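Local coordinates for protein 11R-lipoxygenase (Gersemia fruticosa, PDB 3VF1) that probably adds molecular oxygen to polyunsaturated fatty acids at a non-heme iron centre, with calcium as a regulator, at residues H392-R395 and C396-M400; R466-T469 and F470-D474; D529-R532 and D533-E536. One frame throughout, in Å; residues are numbered along the deposited sequence.

Interaction 1: residues H392-R395 and C396-M400; sequences HLLR and CHLMM. With FE2 (Fe (II) ion), chain E.
His392 and His397 reach the same iron from adjoining turns of helix 369-410. His392 starts the walk. Its CG lies anti to the backbone N (chi1 179°), beside the carbonyl carbon, which swings the ring towards the next turn. NE2 of His392 binds the iron at 2.3 Å, and NE2 of His397 binds it at 2.2 Å. The two NE2 atoms touch because they share the metal, not through a hydrogen bond. The imidazoles form an offset edge-to-face pair, with planes at 79°. The edge of His397 is turned to the face of His392, and His397 CD2 lies over that face. Water 1 is a further ligand, at the edge of the His392 ring and in its plane. His575, Asn579 and the terminal carboxylate of Ile698 complete the site.

Leu393 comes next. CD2 of Leu393 covers one face of the His397 ring, 4.4 Å from His397 CG. Leu393 O accepts the N-H of Leu398, five residues on, with Leu398 N at 2.9 Å from Leu393 O. Such a bond marks a pi-type turn, and it fits the widened iron-binding helix known in lipoxygenases. The wider turn probably helps bring histidines five positions apart to one metal.

Leu394 repeats the pattern. Leu394 O takes the N-H of Met399, with Met399 N at 2.9 Å, in a more bent bond (143°). Leu394 CD1 lies 4.2 Å from Leu398 CB and equally close to Met399 CG. The guanidinium NH2 of Arg395 bonds to Ser472 OG, while Arg395 O lies 3.9 Å from Met399 CB.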
# COMPACT_ATOMS: atom_id res chain seq x y z
N HIS A 392 5.32 6.18 2.08
CA HIS A 392 4.15 5.41 2.46
C HIS A 392 2.85 5.99 1.90
O HIS A 392 2.25 5.41 1.00
CB HIS A 392 4.04 5.29 3.98
CG HIS A 392 2.85 4.52 4.44
ND1 HIS A 392 2.00 4.98 5.43
CD2 HIS A 392 2.35 3.32 4.05
CE1 HIS A 392 1.03 4.10 5.62
NE2 HIS A 392 1.22 3.09 4.80
N LEU A 393 2.42 7.13 2.43
CA LEU A 393 1.12 7.68 2.06
C LEU A 393 1.02 8.04 0.58
O LEU A 393 0.14 7.54 -0.12
CB LEU A 393 0.79 8.90 2.93
CG LEU A 393 0.50 8.56 4.40
CD1 LEU A 393 0.28 9.82 5.22
CD2 LEU A 393 -0.71 7.64 4.51
N LEU A 394 1.91 8.89 0.09
CA LEU A 394 1.84 9.33 -1.30
C LEU A 394 2.10 8.20 -2.29
O LEU A 394 1.23 7.86 -3.10
CB LEU A 394 2.83 10.47 -1.57
CG LEU A 394 2.88 10.90 -3.04
CD1 LEU A 394 1.52 11.38 -3.51
CD2 LEU A 394 3.94 11.97 -3.26
N ARG A 395 3.29 7.61 -2.21
CA ARG A 395 3.75 6.70 -3.25
C ARG A 395 3.08 5.32 -3.22
O ARG A 395 3.23 4.54 -4.16
CB ARG A 395 5.27 6.56 -3.19
CG ARG A 395 6.01 7.80 -3.66
CD ARG A 395 7.52 7.59 -3.69
NE ARG A 395 7.92 6.55 -4.64
CZ ARG A 395 8.05 6.74 -5.95
NH1 ARG A 395 7.80 7.93 -6.50
NH2 ARG A 395 8.42 5.73 -6.73
N CYS A 396 2.35 5.02 -2.16
CA CYS A 396 1.58 3.78 -2.10
C CYS A 396 0.08 4.05 -2.08
O CYS A 396 -0.63 3.70 -3.02
CB CYS A 396 1.97 2.94 -0.88
SG CYS A 396 3.61 2.18 -0.96
N HIS A 397 -0.40 4.68 -1.01
CA HIS A 397 -1.83 4.91 -0.83
C HIS A 397 -2.42 5.78 -1.94
O HIS A 397 -3.31 5.34 -2.67
CB HIS A 397 -2.11 5.53 0.54
CG HIS A 397 -2.05 4.56 1.67
ND1 HIS A 397 -3.16 4.19 2.40
CD2 HIS A 397 -1.01 3.87 2.20
CE1 HIS A 397 -2.81 3.32 3.33
NE2 HIS A 397 -1.51 3.11 3.23
N LEU A 398 -1.93 7.01 -2.07
CA LEU A 398 -2.54 7.98 -2.97
C LEU A 398 -2.26 7.69 -4.45
O LEU A 398 -3.14 7.88 -5.30
CB LEU A 398 -2.08 9.39 -2.62
CG LEU A 398 -2.42 9.85 -1.19
CD1 LEU A 398 -2.05 11.31 -0.99
CD2 LEU A 398 -3.89 9.63 -0.88
N MET A 399 -1.05 7.24 -4.77
CA MET A 399 -0.68 6.99 -6.16
C MET A 399 -1.39 5.77 -6.75
O MET A 399 -1.49 5.64 -7.97
CB MET A 399 0.84 6.83 -6.29
CG MET A 399 1.60 8.15 -6.27
SD MET A 399 1.33 9.14 -7.76
CE MET A 399 2.22 8.19 -8.99
N MET A 400 -1.87 4.88 -5.90
CA MET A 400 -2.52 3.66 -6.37
C MET A 400 -4.04 3.78 -6.42
O MET A 400 -4.70 3.01 -7.11
CB MET A 400 -2.14 2.47 -5.48
CG MET A 400 -0.72 1.97 -5.67
SD MET A 400 -0.35 1.48 -7.36
CE MET A 400 0.57 2.90 -7.95
FE FE2 E . -0.65 1.78 4.70
O HOH W 1 -1.11 2.09 6.98

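Interaction 2: residues R466-T469 and F470-D474; sequences RSVT and FDSYD
Ser472 turns its hydroxyl back onto the carbonyl oxygen of Thr469, three residues earlier. OG of Ser472 sits between its own backbone N and carbonyl carbon (chi1 66°), and from there it reaches the oxygen. Ser472 OG donates to Thr469 O at 2.8 Å, almost along the C=O axis. The N-H of Ser472 points at the same oxygen, but this bond is weak, with Ser472 N 3.3 Å from Thr469 O. One carbonyl thus takes a strong side-chain bond and a weak main-chain bond from a single serine.

Thr469 also uses its side chain. Thr469 OG1 accepts the N-H of Asp471, with Asp471 N at 3.2 Å and a fairly straight N-H...O angle of 148°. A hydroxyl bonded to the backbone two residues ahead is an ST turn. It leads directly into the 3-10 segment 470-473. Asp471 CB packs against the hydroxyl, 3.4 Å from Thr469 OG1.

Tyr473 passes alongside the same carbonyl. Thr469 O lies in the plane of its ring, at the edge, 4.0 Å from Tyr473 CD1. Val468 CG2 is also at this edge and lies 3.8 Å from Ser472 OG. A methyl group therefore covers one flank of the hydroxyl, which has a second polar partner in Arg395 NH2. The Phe470 ring meets Tyr539 edge-to-face and also touches the ring of Phe563.

The stretch links helix 456-465 to helix 475-481, whose N-cap is Asp474. Phe470 and Tyr473 touch Met399 of helix 369-410 and Val566 of helix 557-579, so the turn wedges its aromatic side between these two helices.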
# COMPACT_ATOMS: atom_id res chain seq x y z
N ARG A 466 4.78 16.87 -7.76
CA ARG A 466 5.09 17.78 -8.87
C ARG A 466 6.20 17.25 -9.77
O ARG A 466 6.25 17.59 -10.95
CB ARG A 466 5.48 19.16 -8.34
CG ARG A 466 4.29 20.03 -7.94
CD ARG A 466 4.69 21.49 -7.83
NE ARG A 466 5.57 21.75 -6.70
CZ ARG A 466 5.16 21.98 -5.45
NH1 ARG A 466 3.86 21.96 -5.16
NH2 ARG A 466 6.04 22.21 -4.49
N SER A 467 7.08 16.42 -9.23
CA SER A 467 8.23 15.94 -9.98
C SER A 467 8.19 14.43 -10.26
O SER A 467 9.07 13.91 -10.94
CB SER A 467 9.52 16.27 -9.22
OG SER A 467 9.72 17.67 -9.14
N VAL A 468 7.19 13.74 -9.73
CA VAL A 468 7.14 12.29 -9.85
C VAL A 468 6.68 11.83 -11.23
O VAL A 468 5.82 12.46 -11.85
CB VAL A 468 6.21 11.66 -8.79
CG1 VAL A 468 4.75 11.87 -9.15
CG2 VAL A 468 6.51 10.17 -8.65
N THR A 469 7.28 10.75 -11.71
CA THR A 469 6.80 10.06 -12.90
C THR A 469 6.79 8.57 -12.61
O THR A 469 7.32 8.13 -11.59
CB THR A 469 7.68 10.34 -14.14
OG1 THR A 469 8.84 9.49 -14.11
CG2 THR A 469 8.11 11.79 -14.18
N PHE A 470 6.20 7.79 -13.51
CA PHE A 470 6.10 6.35 -13.30
C PHE A 470 7.42 5.62 -13.58
O PHE A 470 7.52 4.41 -13.34
CB PHE A 470 4.97 5.76 -14.15
CG PHE A 470 3.67 5.64 -13.41
CD1 PHE A 470 2.82 6.72 -13.29
CD2 PHE A 470 3.30 4.44 -12.83
CE1 PHE A 470 1.62 6.61 -12.60
CE2 PHE A 470 2.11 4.32 -12.14
CZ PHE A 470 1.27 5.41 -12.03
N ASP A 471 8.42 6.34 -14.07
CA ASP A 471 9.75 5.76 -14.24
C ASP A 471 10.31 5.35 -12.89
O ASP A 471 11.07 4.38 -12.79
CB ASP A 471 10.70 6.75 -14.92
CG ASP A 471 10.36 6.98 -16.38
OD1 ASP A 471 9.55 6.20 -16.94
OD2 ASP A 471 10.91 7.93 -16.98
N SER A 472 9.94 6.09 -11.85
CA SER A 472 10.42 5.81 -10.50
C SER A 472 9.72 4.59 -9.90
O SER A 472 10.04 4.16 -8.80
CB SER A 472 10.22 7.02 -9.59
OG SER A 472 8.84 7.31 -9.40
N TYR A 473 8.76 4.03 -10.64
CA TYR A 473 8.04 2.84 -10.20
C TYR A 473 8.57 1.58 -10.87
O TYR A 473 8.23 0.47 -10.47
CB TYR A 473 6.54 2.99 -10.44
CG TYR A 473 5.85 3.79 -9.37
CD1 TYR A 473 5.82 5.18 -9.42
CD2 TYR A 473 5.23 3.16 -8.30
CE1 TYR A 473 5.20 5.91 -8.43
CE2 TYR A 473 4.60 3.89 -7.31
CZ TYR A 473 4.59 5.26 -7.38
OH TYR A 473 3.96 5.98 -6.40
N ASP A 474 9.40 1.75 -11.89
CA ASP A 474 10.10 0.62 -12.49
C ASP A 474 11.21 0.19 -11.55
O ASP A 474 12.31 0.73 -11.58
CB ASP A 474 10.67 0.99 -13.86
CG ASP A 474 11.24 -0.20 -14.60
OD1 ASP A 474 11.70 -1.15 -13.93
OD2 ASP A 474 11.23 -0.19 -15.85

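Interaction 3: residues D529-R532 and D533-E536; sequences DWIR and DLHE
Leu534 reaches back over one turn of helix 525-538 to Trp530 and Ile531. Leu534 CB lies 3.6 Å from Ile531 O. Leu534 CG is set beside the backbone N (chi1 -68°) and rests 3.4 Å from Trp530 O. At the tip, Leu534 CD1 sits over one face of the Trp530 indole. It is 3.9 Å from the centroid of the six-membered ring and 12° off the ring normal, a clear CH-pi contact. The same Leu534 methyl touches Ile531 CD1 at 4.1 Å, where the two side chains cross at about a right angle. Phe563 of helix 557-579 also packs against Leu534 and Ile531.

The backbone here is largely regular alpha helix. Leu534 N bonds to Trp530 O at 3.2 Å, and Asp533 N adds a weak bond to that oxygen. The buried carboxylate of Asp533 makes a salt bridge to Arg409 and hydrogen bonds to Asn410, Asn537 and Trp167.

Arg532 and Glu536 run side by side, one turn apart. The contact is made by the aliphatic part of the arginine, with Arg532 CG 3.5 Å from Glu536 OE2. The charged groups do not meet, as Arg532 NE stays 4.8 Å from Glu536 OE2. Their attraction is probably modest. The buried side of the helix combines apolar and CH-pi contacts with the polar bonds of Asp533.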
# COMPACT_ATOMS: atom_id res chain seq x y z
N ASP A 529 -10.25 3.01 -22.42
CA ASP A 529 -10.99 3.96 -21.60
C ASP A 529 -10.34 4.03 -20.22
O ASP A 529 -10.20 5.10 -19.64
CB ASP A 529 -12.45 3.54 -21.46
CG ASP A 529 -13.21 3.61 -22.77
OD1 ASP A 529 -12.82 4.43 -23.64
OD2 ASP A 529 -14.19 2.86 -22.94
N TRP A 530 -9.95 2.86 -19.72
CA TRP A 530 -9.32 2.75 -18.41
C TRP A 530 -8.05 3.59 -18.34
O TRP A 530 -7.91 4.45 -17.47
CB TRP A 530 -8.99 1.28 -18.12
CG TRP A 530 -8.42 1.05 -16.76
CD1 TRP A 530 -9.05 1.23 -15.56
CD2 TRP A 530 -7.10 0.59 -16.45
NE1 TRP A 530 -8.21 0.90 -14.53
CE2 TRP A 530 -7.00 0.51 -15.05
CE3 TRP A 530 -5.99 0.23 -17.22
CZ2 TRP A 530 -5.84 0.09 -14.40
CZ3 TRP A 530 -4.84 -0.18 -16.58
CH2 TRP A 530 -4.77 -0.25 -15.19
N ILE A 531 -7.11 3.35 -19.25
CA ILE A 531 -5.82 4.02 -19.22
C ILE A 531 -5.95 5.50 -19.58
O ILE A 531 -5.16 6.33 -19.12
CB ILE A 531 -4.79 3.35 -20.15
CG1 ILE A 531 -3.38 3.87 -19.86
CG2 ILE A 531 -5.15 3.57 -21.61
CD1 ILE A 531 -2.89 3.59 -18.45
N ARG A 532 -6.93 5.83 -20.41
CA ARG A 532 -7.15 7.22 -20.80
C ARG A 532 -7.70 8.03 -19.63
O ARG A 532 -7.39 9.21 -19.47
CB ARG A 532 -8.11 7.31 -21.99
CG ARG A 532 -8.44 8.74 -22.39
CD ARG A 532 -9.14 8.83 -23.74
NE ARG A 532 -10.42 8.12 -23.76
CZ ARG A 532 -10.62 6.92 -24.31
NH1 ARG A 532 -9.64 6.26 -24.90
NH2 ARG A 532 -11.83 6.37 -24.26
N ASP A 533 -8.52 7.39 -18.80
CA ASP A 533 -9.10 8.05 -17.64
C ASP A 533 -8.02 8.32 -16.59
O ASP A 533 -8.07 9.32 -15.87
CB ASP A 533 -10.22 7.20 -17.05
CG ASP A 533 -11.16 8.00 -16.16
OD1 ASP A 533 -11.08 9.25 -16.18
OD2 ASP A 533 -11.98 7.38 -15.45
N LEU A 534 -7.05 7.42 -16.50
CA LEU A 534 -5.93 7.58 -15.59
C LEU A 534 -5.02 8.72 -16.04
O LEU A 534 -4.60 9.55 -15.23
CB LEU A 534 -5.12 6.29 -15.50
CG LEU A 534 -5.82 5.10 -14.83
CD1 LEU A 534 -4.99 3.84 -14.97
CD2 LEU A 534 -6.09 5.41 -13.36
N HIS A 535 -4.72 8.75 -17.34
CA HIS A 535 -3.83 9.76 -17.89
C HIS A 535 -4.39 11.17 -17.71
O HIS A 535 -3.64 12.12 -17.49
CB HIS A 535 -3.59 9.49 -19.38
CG HIS A 535 -2.82 10.57 -20.07
ND1 HIS A 535 -1.44 10.56 -20.16
CD2 HIS A 535 -3.23 11.70 -20.69
CE1 HIS A 535 -1.04 11.63 -20.82
NE2 HIS A 535 -2.10 12.34 -21.15
N GLU A 536 -5.71 11.30 -17.81
CA GLU A 536 -6.35 12.61 -17.80
C GLU A 536 -6.74 13.06 -16.39
O GLU A 536 -6.50 14.21 -16.02
CB GLU A 536 -7.58 12.59 -18.70
CG GLU A 536 -7.26 12.36 -20.17
CD GLU A 536 -8.50 12.25 -21.04
OE1 GLU A 536 -9.61 12.16 -20.48
OE2 GLU A 536 -8.36 12.25 -22.28

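In the fold
Interactions 1 and 2 touch, with centres 12 Å apart. Tyr473 OH of interaction 2 lies 2.8 Å from Arg395 O of interaction 1, a probable hydrogen bond. Met399 CG is 3.2 Å from Tyr473 OH. The 3-10 turn therefore packs onto the iron-binding helix at Arg395 and Met399, although the side chain of Tyr473 remains about 13 Å from the iron. Interaction 3 stands apart. Its centre is 18 Å from that of interaction 1 and 17 Å from that of interaction 2, and its nearest atoms are about 7 Å from either. It is joined to them indirectly, through helix 369-410, which carries interaction 1 and touches the other two, and helix 557-579, which touches all three. Only interaction 1 contains metal ligands.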